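Long-range contact in A rubisco-like protein (Burkholderia fungorum, PDB 3NWR), which is of unknown function but is probably a lyase of the rubisco-like protein family: residues 352-364 with 367-381. Numbering follows the deposited sequence.
Sequences LPAFSSGQWAGTV and TFDAVRSTDLLFMSG. With SO4 (sulfate ion), chain B.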
ATOM      1  N   LEU A 352      21.248  -1.110   2.065  1.00 11.82           N
ATOM      2  CA  LEU A 352      21.958  -0.084   1.318  1.00 13.17           C
ATOM      3  C   LEU A 352      21.003   1.034   0.929  1.00 12.97           C
ATOM      4  O   LEU A 352      20.017   0.785   0.235  1.00 13.76           O
ATOM      5  CB  LEU A 352      22.562  -0.701   0.059  1.00 13.63           C
ATOM      6  CG  LEU A 352      23.486   0.181  -0.781  1.00 13.16           C
ATOM      7  CD1 LEU A 352      24.807   0.458  -0.063  1.00 14.96           C
ATOM      8  CD2 LEU A 352      23.738  -0.488  -2.129  1.00 13.67           C
ATOM      9  N   PRO A 353      21.274   2.277   1.367  1.00 11.74           N
ATOM     10  CA  PRO A 353      20.412   3.382   0.949  1.00 11.85           C
ATOM     11  C   PRO A 353      20.736   3.820  -0.471  1.00 13.04           C
ATOM     12  O   PRO A 353      21.916   3.891  -0.855  1.00 13.30           O
ATOM     13  CB  PRO A 353      20.746   4.494   1.957  1.00 11.79           C
ATOM     14  CG  PRO A 353      22.193   4.240   2.303  1.00 12.94           C
ATOM     15  CD  PRO A 353      22.329   2.713   2.303  1.00 14.10           C
ATOM     16  N   ALA A 354      19.691   4.063  -1.253  1.00 11.59           N
ATOM     17  CA  ALA A 354      19.825   4.566  -2.607  1.00 11.19           C
ATOM     18  C   ALA A 354      19.345   6.010  -2.679  1.00 14.50           C
ATOM     19  O   ALA A 354      18.171   6.309  -2.447  1.00 13.17           O
ATOM     20  CB  ALA A 354      19.057   3.680  -3.598  1.00 13.12           C
ATOM     21  N   PHE A 355      20.278   6.909  -2.965  1.00 12.70           N
ATOM     22  CA  PHE A 355      19.965   8.323  -3.104  1.00 11.40           C
ATOM     23  C   PHE A 355      19.688   8.626  -4.557  1.00 12.35           C
ATOM     24  O   PHE A 355      20.404   8.140  -5.440  1.00 14.15           O
ATOM     25  CB  PHE A 355      21.166   9.163  -2.671  1.00 11.88           C
ATOM     26  CG  PHE A 355      21.447   9.105  -1.195  1.00 11.54           C
ATOM     27  CD1 PHE A 355      20.991  10.116  -0.352  1.00 13.72           C
ATOM     28  CD2 PHE A 355      22.186   8.058  -0.654  1.00 12.29           C
ATOM     29  CE1 PHE A 355      21.254  10.073   1.008  1.00 13.90           C
ATOM     30  CE2 PHE A 355      22.454   8.004   0.702  1.00 13.38           C
ATOM     31  CZ  PHE A 355      21.991   9.011   1.538  1.00 13.67           C
ATOM     32  N   SER A 356      18.675   9.448  -4.814  1.00 13.05           N
ATOM     33  CA  SER A 356      18.336   9.814  -6.183  1.00 12.56           C
ATOM     34  C   SER A 356      17.580  11.132  -6.242  1.00 16.12           C
ATOM     35  O   SER A 356      17.140  11.645  -5.214  1.00 19.06           O
ATOM     36  CB  SER A 356      17.464   8.729  -6.810  1.00 15.95           C
ATOM     37  OG  SER A 356      16.179   8.753  -6.214  1.00 18.04           O
ATOM     38  N   SER A 357      17.439  11.643  -7.465  1.00 14.14           N
ATOM     39  CA  SER A 357      16.717  12.883  -7.785  1.00 14.56           C
ATOM     40  C   SER A 357      17.644  14.100  -7.757  1.00 16.25           C
ATOM     41  O   SER A 357      17.998  14.592  -6.685  1.00 17.79           O
ATOM     42  CB  SER A 357      15.501  13.100  -6.873  1.00 17.37           C
ATOM     43  OG  SER A 357      14.742  14.210  -7.325  1.00 19.23           O
ATOM     44  N   GLY A 358      18.031  14.567  -8.941  1.00 15.48           N
ATOM     45  CA  GLY A 358      18.888  15.737  -9.067  1.00 17.83           C
ATOM     46  C   GLY A 358      20.270  15.553  -8.464  1.00 18.24           C
ATOM     47  O   GLY A 358      20.918  16.526  -8.065  1.00 16.66           O
ATOM     48  N   GLN A 359      20.732  14.311  -8.395  1.00 15.65           N
ATOM     49  CA  GLN A 359      22.035  14.033  -7.810  1.00 14.62           C
ATOM     50  C   GLN A 359      23.155  14.234  -8.820  1.00 13.92           C
ATOM     51  O   GLN A 359      23.041  13.862  -9.988  1.00 15.87           O
ATOM     52  CB  GLN A 359      22.079  12.618  -7.240  1.00 15.40           C
ATOM     53  CG  GLN A 359      21.053  12.399  -6.128  1.00 14.17           C
ATOM     54  CD  GLN A 359      21.187  13.431  -5.021  1.00 14.08           C
ATOM     55  OE1 GLN A 359      22.196  13.464  -4.312  1.00 15.37           O
ATOM     56  NE2 GLN A 359      20.163  14.266  -4.855  1.00 16.12           N
ATOM     57  N   TRP A 360      24.248  14.824  -8.357  1.00 14.40           N
ATOM     58  CA  TRP A 360      25.387  15.092  -9.219  1.00 15.63           C
ATOM     59  C   TRP A 360      26.588  15.431  -8.340  1.00 13.46           C
ATOM     60  O   TRP A 360      26.517  15.304  -7.114  1.00 14.52           O
ATOM     61  CB  TRP A 360      25.057  16.227 -10.202  1.00 15.72           C
ATOM     62  CG  TRP A 360      24.881  17.572  -9.560  1.00 14.37           C
ATOM     63  CD1 TRP A 360      23.851  17.977  -8.755  1.00 17.70           C
ATOM     64  CD2 TRP A 360      25.756  18.700  -9.691  1.00 14.54           C
ATOM     65  NE1 TRP A 360      24.036  19.289  -8.374  1.00 16.81           N
ATOM     66  CE2 TRP A 360      25.203  19.749  -8.928  1.00 13.75           C
ATOM     67  CE3 TRP A 360      26.961  18.917 -10.371  1.00 15.32           C
ATOM     68  CZ2 TRP A 360      25.811  21.000  -8.833  1.00 16.34           C
ATOM     69  CZ3 TRP A 360      27.567  20.160 -10.266  1.00 17.03           C
ATOM     70  CH2 TRP A 360      26.992  21.181  -9.506  1.00 17.12           C
ATOM     71  N   ALA A 361      27.697  15.847  -8.944  1.00 14.32           N
ATOM     72  CA  ALA A 361      28.879  16.172  -8.143  1.00 14.05           C
ATOM     73  C   ALA A 361      28.537  17.093  -6.977  1.00 13.66           C
ATOM     74  O   ALA A 361      29.029  16.910  -5.868  1.00 15.95           O
ATOM     75  CB  ALA A 361      29.962  16.804  -9.008  1.00 15.77           C
ATOM     76  N   GLY A 362      27.678  18.074  -7.238  1.00 15.24           N
ATOM     77  CA  GLY A 362      27.342  19.081  -6.250  1.00 15.03           C
ATOM     78  C   GLY A 362      26.485  18.644  -5.071  1.00 15.90           C
ATOM     79  O   GLY A 362      26.233  19.442  -4.169  1.00 19.35           O
ATOM     80  N   THR A 363      26.011  17.398  -5.072  1.00 15.27           N
ATOM     81  CA  THR A 363      25.282  16.885  -3.913  1.00 13.32           C
ATOM     82  C   THR A 363      26.074  15.817  -3.160  1.00 12.29           C
ATOM     83  O   THR A 363      25.596  15.236  -2.184  1.00 14.67           O
ATOM     84  CB  THR A 363      23.906  16.296  -4.303  1.00 14.38           C
ATOM     85  OG1 THR A 363      24.099  15.204  -5.218  1.00 14.69           O
ATOM     86  CG2 THR A 363      23.042  17.350  -4.965  1.00 15.33           C
ATOM     87  N   VAL A 364      27.310  15.583  -3.587  1.00 13.97           N
ATOM     88  CA  VAL A 364      28.128  14.541  -2.981  1.00 13.88           C
ATOM     89  C   VAL A 364      28.545  14.868  -1.542  1.00 14.35           C
ATOM     90  O   VAL A 364      28.461  14.024  -0.661  1.00 15.34           O
ATOM     91  CB  VAL A 364      29.356  14.253  -3.856  1.00 14.73           C
ATOM     92  CG1 VAL A 364      30.394  13.427  -3.094  1.00 13.89           C
ATOM     93  CG2 VAL A 364      28.916  13.551  -5.142  1.00 14.19           C
ATOM     94  N   THR A 367      25.721  14.413   0.862  1.00 14.98           N
ATOM     95  CA  THR A 367      25.385  12.995   0.948  1.00 15.12           C
ATOM     96  C   THR A 367      26.371  12.258   1.855  1.00 16.62           C
ATOM     97  O   THR A 367      25.969  11.490   2.726  1.00 17.50           O
ATOM     98  CB  THR A 367      25.336  12.365  -0.454  1.00 16.40           C
ATOM     99  OG1 THR A 367      24.300  12.998  -1.211  1.00 15.01           O
ATOM    100  CG2 THR A 367      25.041  10.861  -0.378  1.00 16.87           C
ATOM    101  N   PHE A 368      27.664  12.509   1.652  1.00 13.90           N
ATOM    102  CA  PHE A 368      28.711  11.904   2.464  1.00 16.40           C
ATOM    103  C   PHE A 368      28.514  12.273   3.929  1.00 18.50           C
ATOM    104  O   PHE A 368      28.623  11.426   4.819  1.00 18.86           O
ATOM    105  CB  PHE A 368      30.082  12.382   1.967  1.00 15.01           C
ATOM    106  CG  PHE A 368      31.253  11.694   2.617  1.00 19.21           C
ATOM    107  CD1 PHE A 368      31.311  10.312   2.707  1.00 19.86           C
ATOM    108  CD2 PHE A 368      32.324  12.437   3.102  1.00 19.55           C
ATOM    109  CE1 PHE A 368      32.406   9.682   3.292  1.00 22.02           C
ATOM    110  CE2 PHE A 368      33.421  11.809   3.682  1.00 21.81           C
ATOM    111  CZ  PHE A 368      33.460  10.436   3.775  1.00 22.54           C
ATOM    112  N   ASP A 369      28.214  13.543   4.175  1.00 18.86           N
ATOM    113  CA  ASP A 369      28.034  14.021   5.540  1.00 24.06           C
ATOM    114  C   ASP A 369      26.765  13.455   6.191  1.00 22.66           C
ATOM    115  O   ASP A 369      26.729  13.247   7.399  1.00 25.86           O
ATOM    116  CB  ASP A 369      28.064  15.551   5.572  1.00 20.55           C
ATOM    117  CG  ASP A 369      29.448  16.109   5.275  1.00 21.94           C
ATOM    118  OD1 ASP A 369      30.439  15.351   5.373  1.00 23.44           O
ATOM    119  OD2 ASP A 369      29.555  17.309   4.946  1.00 22.07           O
ATOM    120  N   ALA A 370      25.744  13.175   5.390  1.00 19.87           N
ATOM    121  CA  ALA A 370      24.535  12.519   5.901  1.00 20.59           C
ATOM    122  C   ALA A 370      24.797  11.077   6.340  1.00 23.87           C
ATOM    123  O   ALA A 370      24.387  10.668   7.428  1.00 26.51           O
ATOM    124  CB  ALA A 370      23.413  12.555   4.859  1.00 21.24           C
ATOM    125  N   VAL A 371      25.476  10.307   5.495  1.00 19.02           N
ATOM    126  CA  VAL A 371      25.684   8.881   5.744  1.00 19.67           C
ATOM    127  C   VAL A 371      26.820   8.615   6.739  1.00 21.67           C
ATOM    128  O   VAL A 371      26.759   7.667   7.521  1.00 21.04           O
ATOM    129  CB  VAL A 371      25.947   8.124   4.423  1.00 18.32           C
ATOM    130  CG1 VAL A 371      26.308   6.656   4.682  1.00 18.43           C
ATOM    131  CG2 VAL A 371      24.723   8.226   3.497  1.00 19.38           C
ATOM    132  N   ARG A 372      27.846   9.461   6.712  1.00 18.32           N
ATOM    133  CA  ARG A 372      29.040   9.271   7.541  1.00 21.15           C
ATOM    134  C   ARG A 372      29.813   8.008   7.157  1.00 18.85           C
ATOM    135  O   ARG A 372      30.554   7.448   7.968  1.00 22.49           O
ATOM    136  CB  ARG A 372      28.698   9.254   9.037  1.00 22.71           C
ATOM    137  CG  ARG A 372      27.988  10.507   9.539  1.00 29.39           C
ATOM    138  CD  ARG A 372      28.895  11.740   9.511  1.00 33.47           C
ATOM    139  NE  ARG A 372      28.136  12.945   9.848  1.00 36.68           N
ATOM    140  CZ  ARG A 372      27.789  13.283  11.088  1.00 40.93           C
ATOM    141  NH1 ARG A 372      28.147  12.517  12.111  1.00 39.34           N
ATOM    142  NH2 ARG A 372      27.084  14.388  11.308  1.00 39.62           N
ATOM    143  N   SER A 373      29.631   7.572   5.912  1.00 16.60           N
ATOM    144  CA  SER A 373      30.417   6.489   5.323  1.00 15.14           C
ATOM    145  C   SER A 373      30.197   6.512   3.821  1.00 15.14           C
ATOM    146  O   SER A 373      29.473   7.367   3.316  1.00 17.18           O
ATOM    147  CB  SER A 373      29.997   5.126   5.876  1.00 18.82           C
ATOM    148  OG  SER A 373      28.886   4.615   5.151  1.00 16.98           O
ATOM    149  N   THR A 374      30.805   5.572   3.107  1.00 15.70           N
ATOM    150  CA  THR A 374      30.595   5.483   1.659  1.00 15.14           C
ATOM    151  C   THR A 374      29.619   4.377   1.289  1.00 15.43           C
ATOM    152  O   THR A 374      29.469   4.066   0.107  1.00 15.26           O
ATOM    153  CB  THR A 374      31.907   5.238   0.881  1.00 15.96           C
ATOM    154  OG1 THR A 374      32.488   3.989   1.289  1.00 18.71           O
ATOM    155  CG2 THR A 374      32.896   6.380   1.113  1.00 17.45           C
ATOM    156  N   ASP A 375      28.972   3.788   2.297  1.00 14.23           N
ATOM    157  CA  ASP A 375      28.062   2.650   2.081  1.00 13.44           C
ATOM    158  C   ASP A 375      26.703   3.123   1.560  1.00 14.09           C
ATOM    159  O   ASP A 375      25.701   3.211   2.295  1.00 14.37           O
ATOM    160  CB  ASP A 375      27.923   1.838   3.368  1.00 14.36           C
ATOM    161  CG  ASP A 375      29.209   1.075   3.721  1.00 14.64           C
ATOM    162  OD1 ASP A 375      30.069   0.884   2.848  1.00 17.41           O
ATOM    163  OD2 ASP A 375      29.357   0.644   4.880  1.00 21.79           O
ATOM    164  N   LEU A 376      26.686   3.443   0.275  1.00 13.76           N
ATOM    165  CA  LEU A 376      25.498   3.994  -0.343  1.00 11.14           C
ATOM    166  C   LEU A 376      25.535   3.789  -1.848  1.00 12.12           C
ATOM    167  O   LEU A 376      26.608   3.620  -2.449  1.00 14.22           O
ATOM    168  CB  LEU A 376      25.358   5.481   0.019  1.00 12.61           C
ATOM    169  CG  LEU A 376      26.487   6.378  -0.496  1.00 14.75           C
ATOM    170  CD1 LEU A 376      26.068   7.121  -1.760  1.00 13.30           C
ATOM    171  CD2 LEU A 376      26.954   7.353   0.587  1.00 16.62           C
ATOM    172  N   LEU A 377      24.348   3.778  -2.443  1.00 10.65           N
ATOM    173  CA  LEU A 377      24.178   3.774  -3.889  1.00 11.83           C
ATOM    174  C   LEU A 377      23.751   5.168  -4.322  1.00 13.56           C
ATOM    175  O   LEU A 377      22.729   5.683  -3.865  1.00 12.77           O
ATOM    176  CB  LEU A 377      23.123   2.728  -4.284  1.00 11.53           C
ATOM    177  CG  LEU A 377      22.700   2.658  -5.755  1.00 12.57           C
ATOM    178  CD1 LEU A 377      23.885   2.367  -6.657  1.00 14.49           C
ATOM    179  CD2 LEU A 377      21.616   1.591  -5.936  1.00 14.43           C
ATOM    180  N   PHE A 378      24.565   5.783  -5.176  1.00 12.66           N
ATOM    181  CA  PHE A 378      24.373   7.167  -5.605  1.00 10.27           C
ATOM    182  C   PHE A 378      23.860   7.198  -7.038  1.00 12.70           C
ATOM    183  O   PHE A 378      24.625   6.969  -7.989  1.00 13.86           O
ATOM    184  CB  PHE A 378      25.722   7.892  -5.500  1.00 12.77           C
ATOM    185  CG  PHE A 378      25.638   9.400  -5.610  1.00 12.45           C
ATOM    186  CD1 PHE A 378      25.135  10.155  -4.568  1.00 13.61           C
ATOM    187  CD2 PHE A 378      26.097  10.053  -6.749  1.00 13.62           C
ATOM    188  CE1 PHE A 378      25.077  11.546  -4.660  1.00 13.81           C
ATOM    189  CE2 PHE A 378      26.054  11.447  -6.846  1.00 14.23           C
ATOM    190  CZ  PHE A 378      25.528  12.188  -5.800  1.00 13.97           C
ATOM    191  N   MET A 379      22.567   7.467  -7.188  1.00 13.14           N
ATOM    192  CA  MET A 379      21.920   7.454  -8.498  1.00 12.28           C
ATOM    193  C   MET A 379      21.939   8.838  -9.099  1.00 14.71           C
ATOM    194  O   MET A 379      21.367   9.775  -8.531  1.00 15.81           O
ATOM    195  CB  MET A 379      20.461   6.996  -8.377  1.00 14.49           C
ATOM    196  CG  MET A 379      20.269   5.656  -7.678  1.00 13.29           C
ATOM    197  SD  MET A 379      20.973   4.282  -8.593  1.00 14.90           S
ATOM    198  CE  MET A 379      20.219   4.510 -10.188  1.00 15.85           C
ATOM    199  N   SER A 380      22.570   8.956 -10.261  1.00 13.94           N
ATOM    200  CA  SER A 380      22.659  10.227 -10.964  1.00 15.18           C
ATOM    201  C   SER A 380      22.129  10.063 -12.387  1.00 18.10           C
ATOM    202  O   SER A 380      22.501   9.124 -13.094  1.00 17.90           O
ATOM    203  CB  SER A 380      24.114  10.710 -10.965  1.00 16.72           C
ATOM    204  OG  SER A 380      24.244  11.978 -11.594  1.00 16.79           O
ATOM    205  N   GLY A 381      21.240  10.965 -12.790  1.00 17.53           N
ATOM    206  CA  GLY A 381      20.698  10.960 -14.140  1.00 18.84           C
ATOM    207  C   GLY A 381      21.392  12.000 -14.988  1.00 19.59           C
ATOM    208  O   GLY A 381      22.478  11.759 -15.500  1.00 19.24           O
TER
HETATM  209  S   SO4 B 433      17.711  14.348 -12.558  0.81 28.44           S
HETATM  210  O1  SO4 B 433      18.208  13.372 -13.526  1.00 25.06           O
HETATM  211  O2  SO4 B 433      18.818  15.128 -12.015  0.74 24.41           O
HETATM  212  O3  SO4 B 433      17.032  13.647 -11.473  0.85 25.39           O
HETATM  213  O4  SO4 B 433      16.758  15.238 -13.212  0.51 29.98           O
HETATM  214  O   HOH W   1      19.677  11.699  -9.418  1.00 17.24           O
HETATM  215  O   HOH W   2      21.547  12.935  -1.826  1.00 16.50           O
HETATM  216  O   HOH W   3      21.096  13.739 -11.894  1.00 18.05           O
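The methyl of T367 sits over one face of the F355 ring. T367 CG2 is 3.8 Å from the F355 centroid, 3° off the ring normal, a CH-pi contact. V371 meets the same ring obliquely through CG2, and CB of L376 sits at its edge. F355 and F378 both project from the helix side of the sheet. With CG anti to the backbone N (chi1 -167°), the ring of F378 leans toward the loop after strand 352-355. W360 O lies in its plane at the edge, 3.5 Å from F378 CZ. T363 OG1 is also at this edge, and V364 CG2 comes in obliquely. Q359 crosses F378 at about a right angle, its amide and the ring 80° apart.

T367 has OG1 beside the backbone N and CG2 anti to it. While CG2 covers F355, T367 OG1 donates to T363 O at 2.8 Å. T367 N reaches that oxygen from the opposite face of the carbonyl plane. A water donates to both T367 OG1 and Q359 OE1. Q359 is bent at chi2, and its NE2 bonds S357 O at 2.9 Å and also L321 O. S380, next after M379, ties the loop by donating from OG to Q359 O at 2.8 Å, from above the carbonyl plane. G358 N donates to a sulfate, probably from the crystallisation liquor, which K324 NZ and G382 N also bind.

Strands 352-355 and 377-379 run parallel, joined by three backbone bonds: L377 N to P353 O, F355 N to L377 O, and M379 N to F355 O. A354 and L377 touch on the other face. Helices 329-340 and 391-407 flank the packing at F355 and F378. This is a beta-alpha-beta crossover unit of the TIM-barrel catalytic domain of the rubisco family.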